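Local structure of Acarbose/maltose binding protein GacH (Streptomyces glaucescens, 3K01) at residues T133-Q138 and N299-A304; D108-L113 and A311-V316; G28-W33 and P85-T90; T90-V95 and V364-I369. The protein serves as the solute receptor of an ABC transporter, binding acarbose and an acarbose homolog, and probably maltose. All coordinates share one frame; numbering follows the deposited sequence.

Interaction 1. Residues T133-Q138 and N299-A304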
loop_
_atom_site.group_PDB
_atom_site.type_symbol
_atom_site.label_atom_id
_atom_site.label_comp_id
_atom_site.label_asym_id
_atom_site.label_seq_id
_atom_site.Cartn_x
_atom_site.Cartn_y
_atom_site.Cartn_z
ATOM N N THR A 133 14.082 9.567 -11.395
ATOM C CA THR A 133 12.637 9.604 -11.136
ATOM C C THR A 133 11.910 9.069 -12.358
ATOM O O THR A 133 12.154 9.525 -13.496
ATOM C CB THR A 133 12.211 11.055 -10.899
ATOM O OG1 THR A 133 13.005 11.593 -9.839
ATOM C CG2 THR A 133 10.740 11.133 -10.519
ATOM N N TYR A 134 11.005 8.097 -12.150
ATOM C CA TYR A 134 10.259 7.480 -13.226
ATOM C C TYR A 134 8.748 7.565 -13.053
ATOM O O TYR A 134 7.998 6.876 -13.754
ATOM C CB TYR A 134 10.670 6.009 -13.387
ATOM C CG TYR A 134 12.092 5.828 -13.850
ATOM C CD1 TYR A 134 12.395 5.884 -15.209
ATOM C CD2 TYR A 134 13.120 5.587 -12.946
ATOM C CE1 TYR A 134 13.709 5.712 -15.653
ATOM C CE2 TYR A 134 14.423 5.430 -13.380
ATOM C CZ TYR A 134 14.699 5.476 -14.715
ATOM O OH TYR A 134 16.012 5.316 -15.154
ATOM N N ALA A 135 8.291 8.380 -12.115
ATOM C CA ALA A 135 6.850 8.504 -11.904
ATOM C C ALA A 135 6.569 9.774 -11.150
ATOM O O ALA A 135 7.487 10.414 -10.639
ATOM C CB ALA A 135 6.287 7.273 -11.125
ATOM N N VAL A 136 5.284 10.098 -11.056
ATOM C CA VAL A 136 4.781 11.107 -10.120
ATOM C C VAL A 136 3.718 10.431 -9.223
ATOM O O VAL A 136 2.989 9.553 -9.670
ATOM C CB VAL A 136 4.176 12.353 -10.816
ATOM C CG1 VAL A 136 5.284 13.114 -11.551
ATOM C CG2 VAL A 136 3.056 11.973 -11.794
ATOM N N PRO A 137 3.626 10.848 -7.958
ATOM C CA PRO A 137 2.677 10.170 -7.046
ATOM C C PRO A 137 1.240 10.531 -7.314
ATOM O O PRO A 137 0.920 11.653 -7.732
ATOM C CB PRO A 137 3.096 10.690 -5.659
ATOM C CG PRO A 137 4.497 11.245 -5.850
ATOM C CD PRO A 137 4.414 11.853 -7.234
ATOM N N GLN A 138 0.352 9.588 -7.024
ATOM C CA GLN A 138 -1.082 9.799 -7.222
ATOM C C GLN A 138 -1.871 9.548 -5.925
ATOM O O GLN A 138 -2.441 10.493 -5.363
ATOM C CB GLN A 138 -1.606 8.946 -8.358
ATOM C CG GLN A 138 -3.032 9.275 -8.733
ATOM C CD GLN A 138 -3.634 8.220 -9.597
ATOM O OE1 GLN A 138 -3.565 7.035 -9.256
ATOM N NE2 GLN A 138 -4.218 8.611 -10.753
ATOM N N ASN A 299 1.045 5.482 -8.620
ATOM C CA ASN A 299 1.765 6.575 -9.245
ATOM C C ASN A 299 1.351 6.619 -10.709
ATOM O O ASN A 299 0.621 5.759 -11.206
ATOM C CB ASN A 299 3.274 6.319 -9.088
ATOM C CG ASN A 299 3.716 6.348 -7.637
ATOM O OD1 ASN A 299 3.117 7.015 -6.808
ATOM N ND2 ASN A 299 4.786 5.632 -7.330
ATOM N N LEU A 300 1.887 7.610 -11.414
ATOM C CA LEU A 300 1.719 7.723 -12.870
ATOM C C LEU A 300 3.075 7.809 -13.525
ATOM O O LEU A 300 3.931 8.583 -13.090
ATOM C CB LEU A 300 0.935 8.976 -13.226
ATOM C CG LEU A 300 -0.434 9.026 -12.554
ATOM C CD1 LEU A 300 -0.738 10.433 -12.043
ATOM C CD2 LEU A 300 -1.482 8.462 -13.478
ATOM N N SER A 301 3.265 6.991 -14.554
ATOM C CA SER A 301 4.531 6.928 -15.271
ATOM C C SER A 301 4.313 7.116 -16.757
ATOM O O SER A 301 3.210 6.915 -17.272
ATOM C CB SER A 301 5.186 5.576 -15.019
ATOM O OG SER A 301 5.469 5.434 -13.642
ATOM N N VAL A 302 5.376 7.495 -17.444
ATOM C CA VAL A 302 5.360 7.732 -18.878
ATOM C C VAL A 302 6.135 6.592 -19.534
ATOM O O VAL A 302 7.230 6.251 -19.089
ATOM C CB VAL A 302 6.005 9.084 -19.203
ATOM C CG1 VAL A 302 6.077 9.279 -20.714
ATOM C CG2 VAL A 302 5.241 10.256 -18.535
ATOM N N TYR A 303 5.546 5.993 -20.564
ATOM C CA TYR A 303 6.214 4.942 -21.309
ATOM C C TYR A 303 7.450 5.468 -22.024
ATOM O O TYR A 303 7.408 6.504 -22.700
ATOM C CB TYR A 303 5.210 4.349 -22.276
ATOM C CG TYR A 303 5.787 3.454 -23.351
ATOM C CD1 TYR A 303 6.649 2.392 -23.041
ATOM C CD2 TYR A 303 5.459 3.670 -24.683
ATOM C CE1 TYR A 303 7.166 1.570 -24.046
ATOM C CE2 TYR A 303 5.970 2.836 -25.700
ATOM C CZ TYR A 303 6.814 1.804 -25.360
ATOM O OH TYR A 303 7.351 0.993 -26.357
ATOM N N ALA A 304 8.556 4.743 -21.897
ATOM C CA ALA A 304 9.843 5.182 -22.464
ATOM C C ALA A 304 9.759 5.434 -23.954
ATOM O O ALA A 304 10.432 6.329 -24.460
ATOM C CB ALA A 304 10.940 4.157 -22.163
HETATM O O HOH W 1 7.934 7.944 -16.312
#
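Val136 and Leu300 satisfy each other's backbone completely: Val136 N donates to Leu300 O at 2.9 Å, and Leu300 N returns a bond of 2.8 Å to Val136 O. On the same side of the sheet Val136 CG2 lies 3.9 Å from Leu300 CB, beneath helix 309-320. The next pair, Pro137 with Asn299, is non-hydrogen-bonded, which suits a proline because this partner strand needs no N-H from it; Pro137 O is bound by Ser320 OG of that helix. These strands belong to the central sheet of a type II periplasmic-binding-protein fold, where 293-302 runs between 132-148 and 87-91, so the backbone of Asn299 also pairs with Thr90. Toward Tyr134 the chains part. In the conformer described here, Ser301 OG donates to Tyr134 O at 2.9 Å, arriving 21° out of the carbonyl plane, and is also hydrogen-bonded to Thr90 OG1. A water lies 2.8 Å from the same oxygen, probably donating to it, and accepts from Val302 N at 2.8 Å. Ala135 is small enough to let the hydroxyl pass beside its CB. At the far end Gln138, extended beyond CG, crosses Leu300 with NE2 3.9 Å from CD2, while its OE1 accepts from Arg89 NE.

Interaction 2. Residues D108-L113 and A311-V316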
loop_
_atom_site.group_PDB
_atom_site.type_symbol
_atom_site.label_atom_id
_atom_site.label_comp_id
_atom_site.label_asym_id
_atom_site.label_seq_id
_atom_site.Cartn_x
_atom_site.Cartn_y
_atom_site.Cartn_z
ATOM N N ASP A 108 13.392 13.249 -14.526
ATOM C CA ASP A 108 14.241 14.346 -14.011
ATOM C C ASP A 108 14.556 15.321 -15.109
ATOM O O ASP A 108 14.764 14.946 -16.255
ATOM C CB ASP A 108 15.528 13.811 -13.417
ATOM C CG ASP A 108 15.265 12.742 -12.407
ATOM O OD1 ASP A 108 14.889 13.071 -11.243
ATOM O OD2 ASP A 108 15.310 11.574 -12.845
ATOM N N GLY A 109 14.514 16.597 -14.770
ATOM C CA GLY A 109 14.807 17.632 -15.749
ATOM C C GLY A 109 13.750 17.706 -16.828
ATOM O O GLY A 109 14.042 18.123 -17.953
ATOM N N THR A 110 12.514 17.320 -16.502
ATOM C CA THR A 110 11.379 17.468 -17.406
ATOM C C THR A 110 10.274 18.220 -16.727
ATOM O O THR A 110 10.226 18.277 -15.493
ATOM C CB THR A 110 10.769 16.141 -17.897
ATOM O OG1 THR A 110 9.940 15.580 -16.862
ATOM C CG2 THR A 110 11.834 15.156 -18.347
ATOM N N PRO A 111 9.378 18.801 -17.518
ATOM C CA PRO A 111 8.252 19.565 -16.974
ATOM C C PRO A 111 7.275 18.672 -16.215
ATOM O O PRO A 111 6.327 19.171 -15.608
ATOM C CB PRO A 111 7.581 20.130 -18.227
ATOM C CG PRO A 111 8.684 20.238 -19.220
ATOM C CD PRO A 111 9.594 19.074 -18.949
ATOM N N ALA A 112 7.419 17.344 -16.200
ATOM C CA ALA A 112 6.486 16.472 -15.453
ATOM C C ALA A 112 6.508 16.690 -13.941
ATOM O O ALA A 112 5.569 16.426 -13.254
ATOM C CB ALA A 112 6.761 14.993 -15.757
ATOM N N LEU A 113 7.637 17.125 -13.426
ATOM C CA LEU A 113 7.898 17.161 -12.015
ATOM C C LEU A 113 7.604 18.522 -11.406
ATOM O O LEU A 113 7.760 18.699 -10.290
ATOM C CB LEU A 113 9.368 16.709 -11.724
ATOM C CG LEU A 113 9.784 15.322 -12.222
ATOM C CD1 LEU A 113 11.128 14.990 -11.686
ATOM C CD2 LEU A 113 8.757 14.253 -11.789
ATOM N N ALA A 311 3.441 15.973 -24.242
ATOM C CA ALA A 311 2.062 16.008 -23.753
ATOM C C ALA A 311 1.894 15.067 -22.564
ATOM O O ALA A 311 1.097 15.349 -21.671
ATOM C CB ALA A 311 1.073 15.679 -24.860
ATOM N N SER A 312 2.643 13.958 -22.585
ATOM C CA SER A 312 2.587 13.004 -21.476
ATOM C C SER A 312 3.152 13.595 -20.194
ATOM O O SER A 312 2.589 13.377 -19.121
ATOM C CB SER A 312 3.300 11.695 -21.825
ATOM O OG SER A 312 2.708 11.068 -22.945
ATOM N N TYR A 313 4.242 14.358 -20.278
ATOM C CA TYR A 313 4.764 15.021 -19.083
ATOM C C TYR A 313 3.687 15.928 -18.496
ATOM O O TYR A 313 3.462 15.942 -17.279
ATOM C CB TYR A 313 5.957 15.905 -19.442
ATOM C CG TYR A 313 7.185 15.197 -19.982
ATOM C CD1 TYR A 313 7.504 13.883 -19.628
ATOM C CD2 TYR A 313 8.043 15.864 -20.860
ATOM C CE1 TYR A 313 8.645 13.259 -20.140
ATOM C CE2 TYR A 313 9.174 15.253 -21.367
ATOM C CZ TYR A 313 9.471 13.952 -21.023
ATOM O OH TYR A 313 10.598 13.346 -21.530
ATOM N N ALA A 314 3.023 16.708 -19.356
ATOM C CA ALA A 314 2.005 17.617 -18.889
ATOM C C ALA A 314 0.787 16.859 -18.331
ATOM O O ALA A 314 0.177 17.289 -17.334
ATOM C CB ALA A 314 1.585 18.555 -20.022
ATOM N N PHE A 315 0.455 15.732 -18.943
ATOM C CA PHE A 315 -0.680 14.953 -18.457
ATOM C C PHE A 315 -0.426 14.384 -17.048
ATOM O O PHE A 315 -1.304 14.460 -16.179
ATOM C CB PHE A 315 -0.988 13.821 -19.433
ATOM C CG PHE A 315 -2.178 12.982 -19.027
ATOM C CD1 PHE A 315 -3.463 13.422 -19.286
ATOM C CD2 PHE A 315 -1.992 11.775 -18.373
ATOM C CE1 PHE A 315 -4.566 12.658 -18.912
ATOM C CE2 PHE A 315 -3.088 10.992 -17.996
ATOM C CZ PHE A 315 -4.378 11.439 -18.264
ATOM N N VAL A 316 0.756 13.825 -16.810
ATOM C CA VAL A 316 1.025 13.287 -15.470
ATOM C C VAL A 316 1.129 14.400 -14.448
ATOM O O VAL A 316 0.700 14.218 -13.313
ATOM C CB VAL A 316 2.217 12.305 -15.406
ATOM C CG1 VAL A 316 2.020 11.165 -16.393
ATOM C CG2 VAL A 316 3.566 12.993 -15.601
#
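Thr110 lies over one face of the Tyr313 ring, its CB 3.9 Å from the centroid and only 9° off the ring normal, a CH-pi contact. The threonine also builds an ST turn: OG1 accepts from Ala112 N at 3.1 Å and bonds to Leu107 O as well, so both its donor and its acceptor roles are used. With chi1 at 78°, OG1 sits between the backbone N and the carbonyl carbon, where it can reach forward to Ala112, while CG2 is left to rest on the phenolic end of the ring, 3.8 Å from Tyr313 CZ. The turn lies against helix 309-320, which packs on the sheet of the fold. Packing is closest on the inner side. There buried Ala112, whose bare methyl lets the two backbones approach, has its CB 3.9 Å from Tyr313 CB, at the root of the tyrosine. The outer side is looser: Pro111 is exposed at the rim of the molecule and meets the ring obliquely through CD alone, 4.0 Å from Tyr313 CD2. Deeper in, past the tyrosine, Ala112 CB ends 3.8 Å from Val316 CG2.

Interaction 3. Residues G28-W33 and P85-T90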
loop_
_atom_site.group_PDB
_atom_site.type_symbol
_atom_site.label_atom_id
_atom_site.label_comp_id
_atom_site.label_asym_id
_atom_site.label_seq_id
_atom_site.Cartn_x
_atom_site.Cartn_y
_atom_site.Cartn_z
ATOM N N GLY A 28 -1.462 16.274 -30.164
ATOM C CA GLY A 28 -1.197 14.851 -30.333
ATOM C C GLY A 28 -2.099 14.025 -29.439
ATOM O O GLY A 28 -3.092 14.521 -28.909
ATOM N N THR A 29 -1.729 12.761 -29.270
ATOM C CA THR A 29 -2.537 11.806 -28.508
ATOM C C THR A 29 -1.821 11.471 -27.215
ATOM O O THR A 29 -0.591 11.352 -27.190
ATOM C CB THR A 29 -2.731 10.521 -29.316
ATOM O OG1 THR A 29 -3.459 10.825 -30.510
ATOM C CG2 THR A 29 -3.504 9.465 -28.524
ATOM N N VAL A 30 -2.592 11.363 -26.129
ATOM C CA VAL A 30 -2.087 10.749 -24.891
ATOM C C VAL A 30 -3.008 9.584 -24.547
ATOM O O VAL A 30 -4.155 9.804 -24.151
ATOM C CB VAL A 30 -2.015 11.743 -23.708
ATOM C CG1 VAL A 30 -1.603 10.998 -22.413
ATOM C CG2 VAL A 30 -1.030 12.883 -23.988
ATOM N N THR A 31 -2.494 8.369 -24.719
ATOM C CA THR A 31 -3.220 7.169 -24.310
ATOM C C THR A 31 -2.862 6.869 -22.869
ATOM O O THR A 31 -1.670 6.742 -22.535
ATOM C CB THR A 31 -2.898 5.989 -25.223
ATOM O OG1 THR A 31 -3.341 6.313 -26.558
ATOM C CG2 THR A 31 -3.606 4.722 -24.747
ATOM N N PHE A 32 -3.889 6.814 -22.021
ATOM C CA PHE A 32 -3.715 6.601 -20.581
ATOM C C PHE A 32 -4.352 5.286 -20.177
ATOM O O PHE A 32 -5.550 5.104 -20.390
ATOM C CB PHE A 32 -4.363 7.770 -19.811
ATOM C CG PHE A 32 -4.474 7.564 -18.301
ATOM C CD1 PHE A 32 -3.423 7.022 -17.548
ATOM C CD2 PHE A 32 -5.628 7.955 -17.630
ATOM C CE1 PHE A 32 -3.535 6.847 -16.171
ATOM C CE2 PHE A 32 -5.747 7.794 -16.269
ATOM C CZ PHE A 32 -4.704 7.254 -15.525
ATOM N N TRP A 33 -3.556 4.374 -19.609
ATOM C CA TRP A 33 -4.103 3.137 -19.036
ATOM C C TRP A 33 -4.272 3.281 -17.541
ATOM O O TRP A 33 -3.290 3.420 -16.791
ATOM C CB TRP A 33 -3.192 1.954 -19.338
ATOM C CG TRP A 33 -3.245 1.463 -20.758
ATOM C CD1 TRP A 33 -3.909 2.041 -21.824
ATOM C CD2 TRP A 33 -2.586 0.304 -21.279
ATOM N NE1 TRP A 33 -3.705 1.290 -22.964
ATOM C CE2 TRP A 33 -2.880 0.238 -22.661
ATOM C CE3 TRP A 33 -1.762 -0.680 -20.715
ATOM C CZ2 TRP A 33 -2.406 -0.797 -23.475
ATOM C CZ3 TRP A 33 -1.272 -1.695 -21.537
ATOM C CH2 TRP A 33 -1.587 -1.733 -22.900
ATOM N N PRO A 85 0.687 2.222 -23.900
ATOM C CA PRO A 85 0.104 3.533 -23.612
ATOM C C PRO A 85 1.209 4.565 -23.508
ATOM O O PRO A 85 2.372 4.209 -23.327
ATOM C CB PRO A 85 -0.572 3.319 -22.251
ATOM C CG PRO A 85 0.307 2.278 -21.594
ATOM C CD PRO A 85 0.666 1.341 -22.713
ATOM N N ASP A 86 0.850 5.841 -23.615
ATOM C CA ASP A 86 1.797 6.904 -23.288
ATOM C C ASP A 86 2.001 7.028 -21.774
ATOM O O ASP A 86 3.112 7.281 -21.313
ATOM C CB ASP A 86 1.336 8.226 -23.883
ATOM C CG ASP A 86 1.197 8.139 -25.366
ATOM O OD1 ASP A 86 2.247 8.015 -26.034
ATOM O OD2 ASP A 86 0.041 8.126 -25.850
ATOM N N VAL A 87 0.887 6.912 -21.034
ATOM C CA VAL A 87 0.912 7.070 -19.600
ATOM C C VAL A 87 0.286 5.833 -18.963
ATOM O O VAL A 87 -0.789 5.392 -19.362
ATOM C CB VAL A 87 0.159 8.334 -19.177
ATOM C CG1 VAL A 87 0.054 8.427 -17.643
ATOM C CG2 VAL A 87 0.869 9.589 -19.741
ATOM N N MET A 88 0.980 5.302 -17.964
ATOM C CA MET A 88 0.556 4.050 -17.304
ATOM C C MET A 88 0.371 4.335 -15.823
ATOM O O MET A 88 1.297 4.825 -15.155
ATOM C CB MET A 88 1.683 3.011 -17.509
ATOM C CG MET A 88 1.487 1.645 -16.857
ATOM S SD MET A 88 0.034 0.841 -17.558
ATOM C CE MET A 88 -0.224 -0.488 -16.366
ATOM N N ARG A 89 -0.803 3.980 -15.291
ATOM C CA ARG A 89 -0.976 4.004 -13.825
ATOM C C ARG A 89 -0.148 2.855 -13.232
ATOM O O ARG A 89 -0.311 1.697 -13.638
ATOM C CB ARG A 89 -2.439 3.893 -13.432
ATOM C CG ARG A 89 -2.676 4.403 -12.045
ATOM C CD ARG A 89 -3.985 3.946 -11.500
ATOM N NE ARG A 89 -4.427 4.670 -10.314
ATOM C CZ ARG A 89 -5.337 4.191 -9.463
ATOM N NH1 ARG A 89 -5.864 2.990 -9.666
ATOM N NH2 ARG A 89 -5.725 4.924 -8.437
ATOM N N THR A 90 0.732 3.188 -12.284
ATOM C CA THR A 90 1.778 2.257 -11.831
ATOM C C THR A 90 1.705 2.054 -10.334
ATOM O O THR A 90 1.800 3.005 -9.569
ATOM C CB THR A 90 3.223 2.755 -12.159
ATOM O OG1 THR A 90 3.394 4.115 -11.721
ATOM C CG2 THR A 90 3.524 2.657 -13.654
HETATM O O HOH W 2 1.364 9.618 -28.512
HETATM O O HOH W 3 -1.042 6.718 -27.891
#
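The indole of Trp33 carries the CB-CG-CD side of the Pro85 ring over one face: CD stands 3.5 Å from the centroid of the six-membered ring, almost on its normal, while CB reaches over the pyrrole part, 3.6 Å from Trp33 CD1. Proline suits this place because its stiff ring offers several C-H groups to the aromatic surface. Met88 approaches the same indole obliquely, a Met-aromatic contact with SD 3.9 Å from Trp33 CE3. On the opposite side of the sheet the Phe32 ring turns its edge to Val87 O, and its CD1 lies 3.8 Å from Val87 CG1.

Within the sheet the two strands pair in parallel, with Val87 N bound to Thr31 O, Trp33 N to Val87 O, and Arg89 N to Trp33 O. Before the strand begins, Asp86 stands in for a backbone acceptor: Thr31 N points straight at its OD2 (2.8 Å, 179°), which receives it on its anti lone pair. A water bridges that oxygen to Thr31 OG1; a second joins OD1 to Thr29 O, and Ser306 OG binds OD1. These donors probably favour the charged carboxylate.

Strand 28-34 lies between 58-64 and 87-91 in the parallel part of the alpha/beta sheet. Helix 309-320 packs against Val30 and Val87, Phe315 meeting Phe32; across the sheet, helix 67-79 touches Trp33, Pro85 and Met88.

Interaction 4. Residues T90-V95 and V364-I369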
loop_
_atom_site.group_PDB
_atom_site.type_symbol
_atom_site.label_atom_id
_atom_site.label_comp_id
_atom_site.label_asym_id
_atom_site.label_seq_id
_atom_site.Cartn_x
_atom_site.Cartn_y
_atom_site.Cartn_z
ATOM N N THR A 90 0.732 3.188 -12.284
ATOM C CA THR A 90 1.778 2.257 -11.831
ATOM C C THR A 90 1.705 2.054 -10.334
ATOM O O THR A 90 1.800 3.005 -9.569
ATOM C CB THR A 90 3.223 2.755 -12.159
ATOM O OG1 THR A 90 3.394 4.115 -11.721
ATOM C CG2 THR A 90 3.524 2.657 -13.654
ATOM N N GLU A 91 1.515 0.809 -9.889
ATOM C CA GLU A 91 1.482 0.572 -8.457
ATOM C C GLU A 91 2.860 0.935 -7.911
ATOM O O GLU A 91 3.837 0.938 -8.658
ATOM C CB GLU A 91 1.132 -0.884 -8.202
ATOM C CG GLU A 91 0.562 -1.166 -6.834
ATOM C CD GLU A 91 1.582 -1.752 -5.870
ATOM O OE1 GLU A 91 2.697 -2.161 -6.292
ATOM O OE2 GLU A 91 1.256 -1.831 -4.669
ATOM N N VAL A 92 2.965 1.261 -6.622
ATOM C CA VAL A 92 4.251 1.723 -6.109
ATOM C C VAL A 92 5.420 0.772 -6.434
ATOM O O VAL A 92 6.511 1.233 -6.781
ATOM C CB VAL A 92 4.230 2.060 -4.612
ATOM C CG1 VAL A 92 3.379 3.312 -4.328
ATOM C CG2 VAL A 92 3.787 0.873 -3.726
ATOM N N ALA A 93 5.216 -0.536 -6.321
ATOM C CA ALA A 93 6.287 -1.511 -6.614
ATOM C C ALA A 93 6.536 -1.634 -8.115
ATOM O O ALA A 93 7.610 -2.073 -8.548
ATOM C CB ALA A 93 5.949 -2.892 -6.042
ATOM N N TRP A 94 5.551 -1.264 -8.930
ATOM C CA TRP A 94 5.685 -1.433 -10.378
ATOM C C TRP A 94 6.633 -0.395 -10.972
ATOM O O TRP A 94 7.117 -0.609 -12.086
ATOM C CB TRP A 94 4.350 -1.348 -11.105
ATOM C CG TRP A 94 3.354 -2.413 -10.786
ATOM C CD1 TRP A 94 3.469 -3.424 -9.868
ATOM C CD2 TRP A 94 2.042 -2.493 -11.338
ATOM N NE1 TRP A 94 2.291 -4.147 -9.849
ATOM C CE2 TRP A 94 1.406 -3.600 -10.746
ATOM C CE3 TRP A 94 1.342 -1.737 -12.293
ATOM C CZ2 TRP A 94 0.083 -3.957 -11.057
ATOM C CZ3 TRP A 94 0.032 -2.101 -12.612
ATOM C CH2 TRP A 94 -0.571 -3.208 -11.995
ATOM N N VAL A 95 6.886 0.721 -10.289
ATOM C CA VAL A 95 7.818 1.705 -10.832
ATOM C C VAL A 95 9.178 1.061 -11.057
ATOM O O VAL A 95 9.697 1.119 -12.179
ATOM C CB VAL A 95 7.924 2.936 -9.931
ATOM C CG1 VAL A 95 8.955 3.924 -10.508
ATOM C CG2 VAL A 95 6.570 3.606 -9.809
ATOM N N VAL A 364 5.961 2.783 5.850
ATOM C CA VAL A 364 7.382 2.510 5.658
ATOM C C VAL A 364 7.569 2.185 4.191
ATOM O O VAL A 364 6.817 1.411 3.623
ATOM C CB VAL A 364 7.833 1.298 6.544
ATOM C CG1 VAL A 364 9.292 0.896 6.246
ATOM C CG2 VAL A 364 7.662 1.621 8.013
ATOM N N GLU A 365 8.610 2.764 3.593
ATOM C CA GLU A 365 8.874 2.536 2.197
ATOM C C GLU A 365 9.164 1.072 1.899
ATOM O O GLU A 365 9.770 0.371 2.722
ATOM C CB GLU A 365 10.099 3.341 1.776
ATOM C CG GLU A 365 9.909 4.853 1.782
ATOM C CD GLU A 365 11.181 5.612 1.433
ATOM O OE1 GLU A 365 11.988 5.088 0.649
ATOM O OE2 GLU A 365 11.361 6.750 1.941
ATOM N N ARG A 366 8.760 0.629 0.726
ATOM C CA ARG A 366 9.230 -0.646 0.179
ATOM C C ARG A 366 10.698 -0.492 -0.219
ATOM O O ARG A 366 11.181 0.624 -0.391
ATOM C CB ARG A 366 8.493 -0.969 -1.125
ATOM C CG ARG A 366 7.003 -0.947 -1.059
ATOM C CD ARG A 366 6.387 -2.226 -0.528
ATOM N NE ARG A 366 4.952 -2.114 -0.725
ATOM C CZ ARG A 366 4.220 -2.693 -1.676
ATOM N NH1 ARG A 366 4.713 -3.606 -2.518
ATOM N NH2 ARG A 366 2.921 -2.437 -1.692
ATOM N N PRO A 367 11.401 -1.624 -0.431
ATOM C CA PRO A 367 12.659 -1.516 -1.158
ATOM C C PRO A 367 12.322 -1.258 -2.628
ATOM O O PRO A 367 11.596 -2.024 -3.258
ATOM C CB PRO A 367 13.318 -2.898 -0.962
ATOM C CG PRO A 367 12.210 -3.802 -0.639
ATOM C CD PRO A 367 11.067 -3.015 -0.054
ATOM N N TRP A 368 12.887 -0.183 -3.174
ATOM C CA TRP A 368 12.502 0.260 -4.506
ATOM C C TRP A 368 13.387 -0.391 -5.559
ATOM O O TRP A 368 14.152 0.275 -6.273
ATOM C CB TRP A 368 12.538 1.788 -4.592
ATOM C CG TRP A 368 11.712 2.443 -3.532
ATOM C CD1 TRP A 368 12.168 3.291 -2.569
ATOM C CD2 TRP A 368 10.295 2.282 -3.304
ATOM N NE1 TRP A 368 11.123 3.687 -1.754
ATOM C CE2 TRP A 368 9.972 3.096 -2.186
ATOM C CE3 TRP A 368 9.280 1.561 -3.931
ATOM C CZ2 TRP A 368 8.688 3.179 -1.669
ATOM C CZ3 TRP A 368 7.999 1.658 -3.427
ATOM C CH2 TRP A 368 7.717 2.476 -2.296
ATOM N N ILE A 369 13.276 -1.710 -5.636
ATOM C CA ILE A 369 14.167 -2.529 -6.471
ATOM C C ILE A 369 13.336 -3.381 -7.421
ATOM O O ILE A 369 12.138 -3.606 -7.192
ATOM C CB ILE A 369 15.129 -3.398 -5.620
ATOM C CG1 ILE A 369 14.356 -4.427 -4.782
ATOM C CG2 ILE A 369 15.999 -2.518 -4.725
ATOM C CD1 ILE A 369 15.281 -5.406 -4.042
HETATM O O HOH W 4 9.413 -3.227 -6.931
#
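Glu91 faces Arg366 across a long salt bridge, OE2 to NH2 3.5 Å, with the carboxylate and guanidinium planes 50° apart. It is also the N-cap of helix 92-100: in this conformer the chain bends at chi2 (-101°), bringing OE1 back to accept from Ala93 N at 3.0 Å from well above the carboxylate plane. A glutamate fits here because one oxygen can cap the helix while the other reaches the arginine. Val92 follows with two roles. Its CG2 lies over a face of the Arg366 guanidinium, toward the rim and 4.0 Å from NH2, and its CB touches Trp368 CZ3, also at 4.0 Å, so one branched side chain fills the angle between the two. Ala93, with nothing beyond CB, lets Arg366 NH1 come within 3.8 Å of Ala93 CB, and its carbonyl receives a water at 2.7 Å that donates as well to Ile369 O.

The loop holds its own shape. Trp368, the centre of an inverse gamma turn, donates from NE1 to Glu365 OE1 at 2.9 Å, nearly in the indole plane, and Arg366 NE binds Gln295 O. The contact joins the start of helix 92-100 to the loop after strand 363-364. Trp368 rests on helix 121-125 and on Gln295 of strand 293-302, and its backbone N binds Glu206.

In the fold
Interactions 1 and 3 are buried strand pairings in one sheet, antiparallel and parallel respectively; strand 293-302 lies between 132-148 and 87-91 and so joins them. Interaction 2 lies against the outer surface, on the helix that covers Val136, Val87 and Phe32, and it has no hydrogen bond across its segments, but apolar and CH-pi packing with a CA-H...O contact. Interaction 4, nearest the centre of the chain, begins where interaction 3 ends, sharing Thr90; a long salt bridge, apolar packing and a bridging water take the place of strand pairing in this partly buried contact. Interactions 2 and 4 do not touch, their nearest atoms being about 9 Å apart.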